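Local coordinates for fanconi-associated nuclease 1 homolog (Pseudomonas aeruginosa, PDB 5Y7Q), which belongs to the FAN1 family, whose members join a helical DNA-binding region to a VRR-NUC domain, and is bound to DNA in this structure, at residues 196-199 against 203-206; 209-214 against 433-438; 418-423 against 476-481. One frame throughout, in Å; residues are numbered along the deposited sequence.

Contact 1: 196-199 against 203-206; sequences LRLM and NLWQ. With nucleotides of chain D.
The Asx motif headed by Asn203, just after helix 190-201, is tied to that helix by Arg197, whose guanidinium bonds to the carbonyls of Leu204 and Gln206. Arg197 NH1 donates to Leu204 O at 2.7 Å in a nearly straight bond (170°) and to Gln206 O at 2.9 Å in a more bent one. Both oxygens lie near the guanidinium plane, while NH1 stands above each carbonyl plane. The bend at chi3 (53°) turns the guanidinium onto the two carbonyls. A long, flat cation suits this place, since one nitrogen can serve two oxygens while Leu204 CD2 lies over a guanidinium face. The same leucine packs against Leu198, CD2 to CB at 3.6 Å, and both touch helix 236-253, Leu198 at Val239 and Leu204 at Phe246.

Asn203 shapes the turn from within. Its OD1 accepts from Gln206 N at 3.3 Å, and its ND2 gives a nearly straight bond to Gln206 OE1, on a lone pair of that amide oxygen. Asn203 OD1 and Gln206 CG back one face of the Trp205 indole; across the opposite face lies a cytosine of chain D, with Trp205 CD2 3.4 Å from DC11 C5.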
loop_
_atom_site.group_PDB
_atom_site.type_symbol
_atom_site.label_atom_id
_atom_site.label_comp_id
_atom_site.label_asym_id
_atom_site.label_seq_id
_atom_site.Cartn_x
_atom_site.Cartn_y
_atom_site.Cartn_z
ATOM N N LEU A 196 -13.900 3.481 -14.930
ATOM C CA LEU A 196 -14.738 2.321 -14.625
ATOM C C LEU A 196 -14.057 1.395 -13.618
ATOM O O LEU A 196 -14.687 0.951 -12.652
ATOM C CB LEU A 196 -15.090 1.553 -15.893
ATOM C CG LEU A 196 -15.921 2.198 -17.015
ATOM C CD1 LEU A 196 -15.909 1.256 -18.212
ATOM C CD2 LEU A 196 -17.370 2.536 -16.617
ATOM N N ARG A 197 -12.770 1.109 -13.828
ATOM C CA ARG A 197 -11.969 0.331 -12.885
ATOM C C ARG A 197 -12.059 0.893 -11.465
ATOM O O ARG A 197 -12.311 0.158 -10.500
ATOM C CB ARG A 197 -10.514 0.325 -13.356
ATOM C CG ARG A 197 -9.690 -0.794 -12.805
ATOM C CD ARG A 197 -8.492 -1.047 -13.697
ATOM N NE ARG A 197 -7.744 0.179 -13.935
ATOM C CZ ARG A 197 -6.901 0.716 -13.069
ATOM N NH1 ARG A 197 -6.696 0.127 -11.907
ATOM N NH2 ARG A 197 -6.269 1.836 -13.360
ATOM N N LEU A 198 -11.848 2.202 -11.319
ATOM C CA LEU A 198 -11.866 2.792 -9.997
ATOM C C LEU A 198 -13.276 2.766 -9.421
ATOM O O LEU A 198 -13.456 2.565 -8.218
ATOM C CB LEU A 198 -11.286 4.205 -10.051
ATOM C CG LEU A 198 -11.877 5.161 -9.022
ATOM C CD1 LEU A 198 -11.156 5.029 -7.686
ATOM C CD2 LEU A 198 -11.919 6.610 -9.491
ATOM N N MET A 199 -14.301 2.909 -10.257
ATOM C CA MET A 199 -15.655 2.770 -9.712
ATOM C C MET A 199 -15.911 1.356 -9.178
ATOM O O MET A 199 -16.532 1.185 -8.120
ATOM C CB MET A 199 -16.700 3.154 -10.756
ATOM C CG MET A 199 -17.216 4.559 -10.601
ATOM S SD MET A 199 -18.372 4.963 -11.914
ATOM C CE MET A 199 -17.240 4.836 -13.289
ATOM N N ASN A 203 -10.622 2.024 -5.884
ATOM C CA ASN A 203 -9.216 2.426 -5.894
ATOM C C ASN A 203 -8.646 2.116 -7.277
ATOM O O ASN A 203 -9.214 1.319 -8.030
ATOM C CB ASN A 203 -8.404 1.689 -4.818
ATOM C CG ASN A 203 -8.352 0.177 -5.058
ATOM O OD1 ASN A 203 -7.550 -0.319 -5.845
ATOM N ND2 ASN A 203 -9.232 -0.550 -4.405
ATOM N N LEU A 204 -7.504 2.726 -7.594
ATOM C CA LEU A 204 -6.852 2.476 -8.873
ATOM C C LEU A 204 -5.705 1.462 -8.839
ATOM O O LEU A 204 -5.154 1.155 -9.903
ATOM C CB LEU A 204 -6.361 3.792 -9.461
ATOM C CG LEU A 204 -7.551 4.473 -10.156
ATOM C CD1 LEU A 204 -7.251 5.896 -10.513
ATOM C CD2 LEU A 204 -7.973 3.659 -11.396
ATOM N N TRP A 205 -5.330 0.903 -7.679
ATOM C CA TRP A 205 -4.175 0.004 -7.715
ATOM C C TRP A 205 -4.512 -1.417 -8.176
ATOM O O TRP A 205 -3.616 -2.128 -8.640
ATOM C CB TRP A 205 -3.454 -0.023 -6.356
ATOM C CG TRP A 205 -4.293 -0.302 -5.165
ATOM C CD1 TRP A 205 -4.966 0.610 -4.392
ATOM C CD2 TRP A 205 -4.529 -1.575 -4.572
ATOM N NE1 TRP A 205 -5.624 -0.024 -3.364
ATOM C CE2 TRP A 205 -5.372 -1.369 -3.451
ATOM C CE3 TRP A 205 -4.113 -2.873 -4.876
ATOM C CZ2 TRP A 205 -5.807 -2.416 -2.640
ATOM C CZ3 TRP A 205 -4.540 -3.912 -4.062
ATOM C CH2 TRP A 205 -5.386 -3.676 -2.961
ATOM N N GLN A 206 -5.767 -1.841 -8.102
ATOM C CA GLN A 206 -6.145 -3.203 -8.472
ATOM C C GLN A 206 -6.446 -3.296 -9.969
ATOM O O GLN A 206 -7.120 -2.431 -10.536
ATOM C CB GLN A 206 -7.362 -3.659 -7.653
ATOM C CG GLN A 206 -7.221 -3.470 -6.109
ATOM C CD GLN A 206 -8.230 -4.285 -5.285
ATOM O OE1 GLN A 206 -9.113 -3.733 -4.615
ATOM N NE2 GLN A 206 -8.074 -5.601 -5.312
ATOM P P DC D 11 4.446 -0.415 -2.596
ATOM O OP1 DC D 11 5.837 -0.570 -2.083
ATOM O OP2 DC D 11 3.377 0.147 -1.724
ATOM O "O5'" DC D 11 3.925 -1.809 -3.229
ATOM C "C5'" DC D 11 3.090 -1.825 -4.425
ATOM C "C4'" DC D 11 2.235 -3.098 -4.483
ATOM O "O4'" DC D 11 1.289 -3.104 -3.372
ATOM C "C3'" DC D 11 1.358 -3.265 -5.732
ATOM O "O3'" DC D 11 1.054 -4.665 -5.923
ATOM C "C2'" DC D 11 0.109 -2.523 -5.295
ATOM C "C1'" DC D 11 -0.020 -3.110 -3.901
ATOM N N1 DC D 11 -0.902 -2.365 -2.990
ATOM C C2 DC D 11 -1.315 -2.983 -1.812
ATOM O O2 DC D 11 -0.908 -4.133 -1.571
ATOM N N3 DC D 11 -2.144 -2.307 -0.967
ATOM C C4 DC D 11 -2.544 -1.067 -1.271
ATOM N N4 DC D 11 -3.356 -0.443 -0.413
ATOM C C5 DC D 11 -2.123 -0.416 -2.473
ATOM C C6 DC D 11 -1.313 -1.098 -3.298
#

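Contact 2: 209-214 against 433-438; sequences SEFVLA and HPFHSA. With nucleotides of chain B.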
loop_
_atom_site.group_PDB
_atom_site.type_symbol
_atom_site.label_atom_id
_atom_site.label_comp_id
_atom_site.label_asym_id
_atom_site.label_seq_id
_atom_site.Cartn_x
_atom_site.Cartn_y
_atom_site.Cartn_z
ATOM N N SER A 209 -6.730 -8.283 -13.744
ATOM C CA SER A 209 -6.211 -9.631 -13.526
ATOM C C SER A 209 -6.579 -10.173 -12.142
ATOM O O SER A 209 -6.465 -11.387 -11.910
ATOM C CB SER A 209 -4.697 -9.649 -13.754
ATOM O OG SER A 209 -4.120 -8.390 -13.461
ATOM N N GLU A 210 -7.070 -9.312 -11.248
ATOM C CA GLU A 210 -7.730 -9.778 -10.040
ATOM C C GLU A 210 -8.724 -10.901 -10.336
ATOM O O GLU A 210 -8.821 -11.871 -9.573
ATOM C CB GLU A 210 -8.432 -8.603 -9.376
ATOM C CG GLU A 210 -8.340 -8.602 -7.879
ATOM C CD GLU A 210 -7.008 -8.087 -7.335
ATOM O OE1 GLU A 210 -6.760 -8.294 -6.132
ATOM O OE2 GLU A 210 -6.227 -7.460 -8.085
ATOM N N PHE A 211 -9.454 -10.803 -11.452
ATOM C CA PHE A 211 -10.432 -11.842 -11.778
ATOM C C PHE A 211 -9.766 -13.165 -12.121
ATOM O O PHE A 211 -10.244 -14.231 -11.713
ATOM C CB PHE A 211 -11.313 -11.392 -12.932
ATOM C CG PHE A 211 -12.368 -10.421 -12.518
ATOM C CD1 PHE A 211 -13.641 -10.866 -12.189
ATOM C CD2 PHE A 211 -12.079 -9.065 -12.425
ATOM C CE1 PHE A 211 -14.606 -9.983 -11.782
ATOM C CE2 PHE A 211 -13.044 -8.177 -12.023
ATOM C CZ PHE A 211 -14.319 -8.637 -11.696
ATOM N N VAL A 212 -8.667 -13.126 -12.871
ATOM C CA VAL A 212 -8.054 -14.388 -13.264
ATOM C C VAL A 212 -7.226 -14.963 -12.122
ATOM O O VAL A 212 -7.230 -16.177 -11.894
ATOM C CB VAL A 212 -7.238 -14.219 -14.562
ATOM C CG1 VAL A 212 -6.061 -13.315 -14.355
ATOM C CG2 VAL A 212 -6.796 -15.585 -15.082
ATOM N N LEU A 213 -6.552 -14.107 -11.346
ATOM C CA LEU A 213 -5.748 -14.613 -10.236
ATOM C C LEU A 213 -6.620 -15.224 -9.129
ATOM O O LEU A 213 -6.222 -16.216 -8.491
ATOM C CB LEU A 213 -4.853 -13.499 -9.698
ATOM C CG LEU A 213 -3.491 -13.265 -10.360
ATOM C CD1 LEU A 213 -3.334 -13.902 -11.744
ATOM C CD2 LEU A 213 -3.212 -11.793 -10.442
ATOM N N ALA A 214 -7.818 -14.676 -8.906
ATOM C CA ALA A 214 -8.749 -15.341 -8.005
ATOM C C ALA A 214 -9.352 -16.579 -8.637
ATOM O O ALA A 214 -9.738 -17.498 -7.915
ATOM C CB ALA A 214 -9.859 -14.395 -7.568
ATOM N N HIS A 433 -17.177 -5.641 -3.425
ATOM C CA HIS A 433 -16.842 -6.527 -4.537
ATOM C C HIS A 433 -16.108 -7.758 -3.993
ATOM O O HIS A 433 -15.752 -7.808 -2.811
ATOM C CB HIS A 433 -16.000 -5.787 -5.591
ATOM C CG HIS A 433 -14.800 -5.098 -5.023
ATOM N ND1 HIS A 433 -13.697 -5.783 -4.558
ATOM C CD2 HIS A 433 -14.536 -3.784 -4.825
ATOM C CE1 HIS A 433 -12.803 -4.919 -4.108
ATOM N NE2 HIS A 433 -13.279 -3.698 -4.280
ATOM N N PRO A 434 -15.857 -8.766 -4.834
ATOM C CA PRO A 434 -15.301 -10.034 -4.337
ATOM C C PRO A 434 -13.849 -9.991 -3.892
ATOM O O PRO A 434 -13.355 -11.026 -3.435
ATOM C CB PRO A 434 -15.456 -10.976 -5.537
ATOM C CG PRO A 434 -16.512 -10.414 -6.312
ATOM C CD PRO A 434 -16.373 -8.937 -6.203
ATOM N N PHE A 435 -13.112 -8.919 -4.175
ATOM C CA PHE A 435 -11.653 -8.879 -4.085
ATOM C C PHE A 435 -11.064 -8.093 -2.904
ATOM O O PHE A 435 -9.891 -7.716 -2.976
ATOM C CB PHE A 435 -11.105 -8.387 -5.415
ATOM C CG PHE A 435 -11.648 -9.168 -6.577
ATOM C CD1 PHE A 435 -11.141 -10.424 -6.875
ATOM C CD2 PHE A 435 -12.707 -8.689 -7.315
ATOM C CE1 PHE A 435 -11.650 -11.162 -7.919
ATOM C CE2 PHE A 435 -13.224 -9.423 -8.358
ATOM C CZ PHE A 435 -12.693 -10.663 -8.667
ATOM N N HIS A 436 -11.847 -7.726 -1.888
ATOM C CA HIS A 436 -11.295 -7.016 -0.720
ATOM C C HIS A 436 -10.417 -7.904 0.159
ATOM O O HIS A 436 -10.871 -8.922 0.693
ATOM C CB HIS A 436 -12.398 -6.462 0.179
ATOM C CG HIS A 436 -13.300 -5.469 -0.475
ATOM N ND1 HIS A 436 -13.021 -4.123 -0.503
ATOM C CD2 HIS A 436 -14.506 -5.619 -1.066
ATOM C CE1 HIS A 436 -14.002 -3.486 -1.113
ATOM N NE2 HIS A 436 -14.915 -4.372 -1.466
ATOM N N SER A 437 -9.180 -7.475 0.397
ATOM C CA SER A 437 -8.392 -8.183 1.399
ATOM C C SER A 437 -8.725 -7.737 2.830
ATOM O O SER A 437 -8.539 -8.522 3.757
ATOM C CB SER A 437 -6.901 -8.032 1.098
ATOM O OG SER A 437 -6.431 -6.800 1.579
ATOM N N ALA A 438 -9.285 -6.543 3.003
ATOM C CA ALA A 438 -9.715 -5.946 4.258
ATOM C C ALA A 438 -10.974 -5.128 4.026
ATOM O O ALA A 438 -11.233 -4.687 2.902
ATOM C CB ALA A 438 -8.627 -5.021 4.814
ATOM P P DG B 10 -3.937 -16.124 -22.290
ATOM O OP1 DG B 10 -4.063 -17.011 -23.466
ATOM O OP2 DG B 10 -4.637 -14.834 -22.185
ATOM O "O5'" DG B 10 -4.296 -17.055 -21.055
ATOM C "C5'" DG B 10 -3.620 -18.294 -20.915
ATOM C "C4'" DG B 10 -3.685 -18.759 -19.495
ATOM O "O4'" DG B 10 -2.867 -17.890 -18.688
ATOM C "C3'" DG B 10 -5.089 -18.718 -18.901
ATOM O "O3'" DG B 10 -5.482 -20.005 -18.492
ATOM C "C2'" DG B 10 -4.989 -17.766 -17.711
ATOM C "C1'" DG B 10 -3.497 -17.666 -17.458
ATOM N N9 DG B 10 -3.124 -16.354 -16.983
ATOM C C8 DG B 10 -3.573 -15.143 -17.456
ATOM N N7 DG B 10 -3.072 -14.120 -16.827
ATOM C C5 DG B 10 -2.246 -14.692 -15.864
ATOM C C6 DG B 10 -1.435 -14.083 -14.874
ATOM O O6 DG B 10 -1.284 -12.868 -14.640
ATOM N N1 DG B 10 -0.764 -15.043 -14.101
ATOM C C2 DG B 10 -0.874 -16.415 -14.269
ATOM N N2 DG B 10 -0.157 -17.186 -13.444
ATOM N N3 DG B 10 -1.622 -16.989 -15.192
ATOM C C4 DG B 10 -2.280 -16.071 -15.948
#
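Phe435 holds CG anti to its carbonyl carbon (chi1 -52°), and Phe211 has the same kind of first torsion (chi1 -77°); between them these settings carry the Phe435 ring out to helix 209-215 and stand the Phe211 ring across its path. The result is a T-shaped pair in which the edge of Phe435 meets the face of Phe211, with centroids 4.7 Å apart and planes at 62°. Phe435 CZ stands over the centre of the Phe211 ring, and CE2 approaches Phe211 CZ to 3.6 Å.

The other sides of Phe435 are also occupied. The aliphatic part of Glu210 runs over one face in the opposite sense to the phenylalanine, its CG 3.5 Å from Phe435 CD1; Pro434 CB lies over the other face. Ala214, one helical turn beyond Glu210, is small enough to let the ring edge come in, with CB 3.7 Å from Phe435 CE1 and near the ring plane. Glutamate suits its position by offering methylenes to the ring while OE1 takes a weak hydrogen bond from Gln206 NE2.

A type I turn from His433 to His436 presents the phenylalanine. Phe435 N donates to His433 ND1 at 3.2 Å, in the plane of the imidazole, and His433 NE2 bonds in turn to Phe201 O. On the DNA side of the helix, Leu213 CD1 lies 3.7 Å from C6 of DG10 of chain B. The whole is a T-shaped aromatic pair in which the type I turn of a loop packs one phenylalanine against the short helix 209-215, whose Val212 and Leu213 meet the DNA.

Contact 3: 418-423 against 476-481; sequences LCWEAI and RDKFGL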
loop_
_atom_site.group_PDB
_atom_site.type_symbol
_atom_site.label_atom_id
_atom_site.label_comp_id
_atom_site.label_asym_id
_atom_site.label_seq_id
_atom_site.Cartn_x
_atom_site.Cartn_y
_atom_site.Cartn_z
ATOM N N LEU A 418 -8.742 -14.856 15.870
ATOM C CA LEU A 418 -9.845 -14.816 16.826
ATOM C C LEU A 418 -10.954 -13.917 16.306
ATOM O O LEU A 418 -12.134 -14.304 16.282
ATOM C CB LEU A 418 -9.355 -14.342 18.197
ATOM C CG LEU A 418 -10.348 -14.353 19.345
ATOM C CD1 LEU A 418 -11.062 -15.715 19.487
ATOM C CD2 LEU A 418 -9.605 -13.980 20.626
ATOM N N CYS A 419 -10.574 -12.744 15.810
ATOM C CA CYS A 419 -11.509 -11.685 15.486
ATOM C C CYS A 419 -11.945 -11.699 14.036
ATOM O O CYS A 419 -12.580 -10.743 13.587
ATOM C CB CYS A 419 -10.905 -10.346 15.870
ATOM S SG CYS A 419 -10.917 -10.175 17.646
ATOM N N TRP A 420 -11.583 -12.750 13.300
ATOM C CA TRP A 420 -11.932 -12.888 11.888
ATOM C C TRP A 420 -13.394 -12.556 11.591
ATOM O O TRP A 420 -13.695 -11.832 10.635
ATOM C CB TRP A 420 -11.636 -14.315 11.459
ATOM C CG TRP A 420 -11.751 -14.524 10.034
ATOM C CD1 TRP A 420 -12.886 -14.798 9.335
ATOM C CD2 TRP A 420 -10.681 -14.518 9.091
ATOM N NE1 TRP A 420 -12.589 -14.952 7.998
ATOM C CE2 TRP A 420 -11.240 -14.786 7.825
ATOM C CE3 TRP A 420 -9.308 -14.305 9.190
ATOM C CZ2 TRP A 420 -10.465 -14.845 6.663
ATOM C CZ3 TRP A 420 -8.533 -14.359 8.024
ATOM C CH2 TRP A 420 -9.114 -14.630 6.787
ATOM N N GLU A 421 -14.318 -13.099 12.386
ATOM C CA GLU A 421 -15.732 -12.944 12.077
ATOM C C GLU A 421 -16.204 -11.515 12.268
ATOM O O GLU A 421 -17.197 -11.118 11.646
ATOM C CB GLU A 421 -16.571 -13.909 12.917
ATOM C CG GLU A 421 -17.083 -15.109 12.124
ATOM C CD GLU A 421 -16.350 -16.407 12.442
ATOM O OE1 GLU A 421 -16.186 -16.722 13.644
ATOM O OE2 GLU A 421 -15.949 -17.113 11.485
ATOM N N ALA A 422 -15.524 -10.736 13.109
ATOM C CA ALA A 422 -15.816 -9.307 13.201
ATOM C C ALA A 422 -15.101 -8.500 12.122
ATOM O O ALA A 422 -15.635 -7.495 11.635
ATOM C CB ALA A 422 -15.428 -8.775 14.570
ATOM N N ILE A 423 -13.873 -8.889 11.776
ATOM C CA ILE A 423 -13.110 -8.111 10.812
ATOM C C ILE A 423 -13.794 -8.140 9.456
ATOM O O ILE A 423 -13.843 -7.125 8.750
ATOM C CB ILE A 423 -11.667 -8.642 10.780
ATOM C CG1 ILE A 423 -10.965 -8.259 12.081
ATOM C CG2 ILE A 423 -10.887 -8.108 9.591
ATOM C CD1 ILE A 423 -9.666 -8.978 12.263
ATOM N N ARG A 476 -8.051 -23.524 10.352
ATOM C CA ARG A 476 -8.244 -24.543 9.328
ATOM C C ARG A 476 -9.203 -24.067 8.239
ATOM O O ARG A 476 -8.956 -24.288 7.050
ATOM C CB ARG A 476 -8.747 -25.833 9.966
ATOM C CG ARG A 476 -7.698 -26.661 10.689
ATOM C CD ARG A 476 -8.396 -27.517 11.729
ATOM N NE ARG A 476 -7.676 -28.731 12.091
ATOM C CZ ARG A 476 -6.488 -28.745 12.682
ATOM N NH1 ARG A 476 -5.856 -27.599 12.961
ATOM N NH2 ARG A 476 -5.930 -29.911 12.986
ATOM N N ASP A 477 -10.303 -23.420 8.634
ATOM C CA ASP A 477 -11.304 -22.924 7.694
ATOM C C ASP A 477 -10.706 -21.886 6.739
ATOM O O ASP A 477 -10.845 -21.989 5.515
ATOM C CB ASP A 477 -12.477 -22.329 8.493
ATOM C CG ASP A 477 -13.823 -22.409 7.760
ATOM O OD1 ASP A 477 -14.041 -21.656 6.775
ATOM O OD2 ASP A 477 -14.683 -23.208 8.204
ATOM N N LYS A 478 -10.028 -20.888 7.287
ATOM C CA LYS A 478 -9.634 -19.701 6.552
ATOM C C LYS A 478 -8.231 -19.765 5.976
ATOM O O LYS A 478 -7.774 -18.760 5.425
ATOM C CB LYS A 478 -9.732 -18.474 7.447
ATOM C CG LYS A 478 -11.101 -18.284 8.014
ATOM C CD LYS A 478 -12.174 -18.528 6.975
ATOM C CE LYS A 478 -13.538 -18.077 7.506
ATOM N NZ LYS A 478 -14.675 -18.635 6.720
ATOM N N PHE A 479 -7.530 -20.896 6.086
ATOM C CA PHE A 479 -6.135 -20.927 5.654
ATOM C C PHE A 479 -5.970 -20.409 4.227
ATOM O O PHE A 479 -6.669 -20.832 3.302
ATOM C CB PHE A 479 -5.555 -22.337 5.749
ATOM C CG PHE A 479 -4.055 -22.339 5.841
ATOM C CD1 PHE A 479 -3.424 -22.370 7.084
ATOM C CD2 PHE A 479 -3.277 -22.250 4.697
ATOM C CE1 PHE A 479 -2.049 -22.343 7.179
ATOM C CE2 PHE A 479 -1.901 -22.213 4.777
ATOM C CZ PHE A 479 -1.282 -22.263 6.018
ATOM N N GLY A 480 -5.040 -19.473 4.067
ATOM C CA GLY A 480 -4.665 -18.959 2.773
ATOM C C GLY A 480 -5.445 -17.749 2.317
ATOM O O GLY A 480 -5.017 -17.079 1.364
ATOM N N LEU A 481 -6.586 -17.468 2.951
ATOM C CA LEU A 481 -7.410 -16.334 2.567
ATOM C C LEU A 481 -6.667 -15.037 2.853
ATOM O O LEU A 481 -6.022 -14.900 3.884
ATOM C CB LEU A 481 -8.741 -16.363 3.320
ATOM C CG LEU A 481 -9.755 -17.437 2.921
ATOM C CD1 LEU A 481 -11.075 -17.157 3.587
ATOM C CD2 LEU A 481 -9.945 -17.487 1.427
#
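Lys478 lays its aliphatic chain over one face of the Trp420 indole. CG makes a CH-pi contact with the five-membered ring, 3.7 Å from its centroid and 22° off the normal, and CE comes within 3.3 Å of Trp420 NE1. A lysine fits here because its methylenes can cover an aromatic surface while the ammonium passes beyond the ring; the bend at chi2 (-43°) carries the chain obliquely across the indole face. Leu481 approaches from another direction, its CB 3.9 Å from Trp420 CH2 at the ring edge. Trp420 itself has CG anti to the backbone N, which extends the broad indole toward Lys478.

The polar ends are answered further out. Lys478 NZ forms a salt bridge with Asp477 OD1 at 3.1 Å, met from above the carboxylate plane, and Trp420 NE1 donates to Glu222 OE2. Asp477 thus pairs directly with the ammonium, whereas Glu222 is a weaker, more distant partner of Lys478 NZ.

Backbone structure sets the spacing. A type II turn from Lys478 to Leu481, closed by Leu481 N to Lys478 O at 3.0 Å, brings lysine and leucine to the same indole. Gly480 suits the third position, where a beta carbon would press on the carbonyl oxygen of Phe479. On the other side, Cys419 is the N-cap residue of helix 420-423, placing Trp420 in its first turn.

The contact thus joins the short helix 420-423, which directly follows helix 409-418, to the last part of helix 467-478 and the turn after it in the VRR-NUC region, with Cys419 and Ala422 packing toward helix 452-460.

Contacts 1 and 2 adjoin, with centres 12 Å apart: Gln206 of the first touches His433 and Phe435 of the second, and the helices 190-201 and 209-215 are consecutive. Contact 1 is local and buried, relying on a charged side chain bonded to backbone oxygens. Contact 2 is partly buried, spans over 200 residues and has no hydrogen bond between its segments, only aromatic and apolar packing. Contact 3 is buried but stands apart, about 13 Å from contact 1 and 6 Å from contact 2 between nearest atoms, and mixes a lysine-indole contact with flanking charges. Contacts 1 and 2 touch DNA; the nearest atom of contact 3 is about 8 Å from the bound nucleic acid.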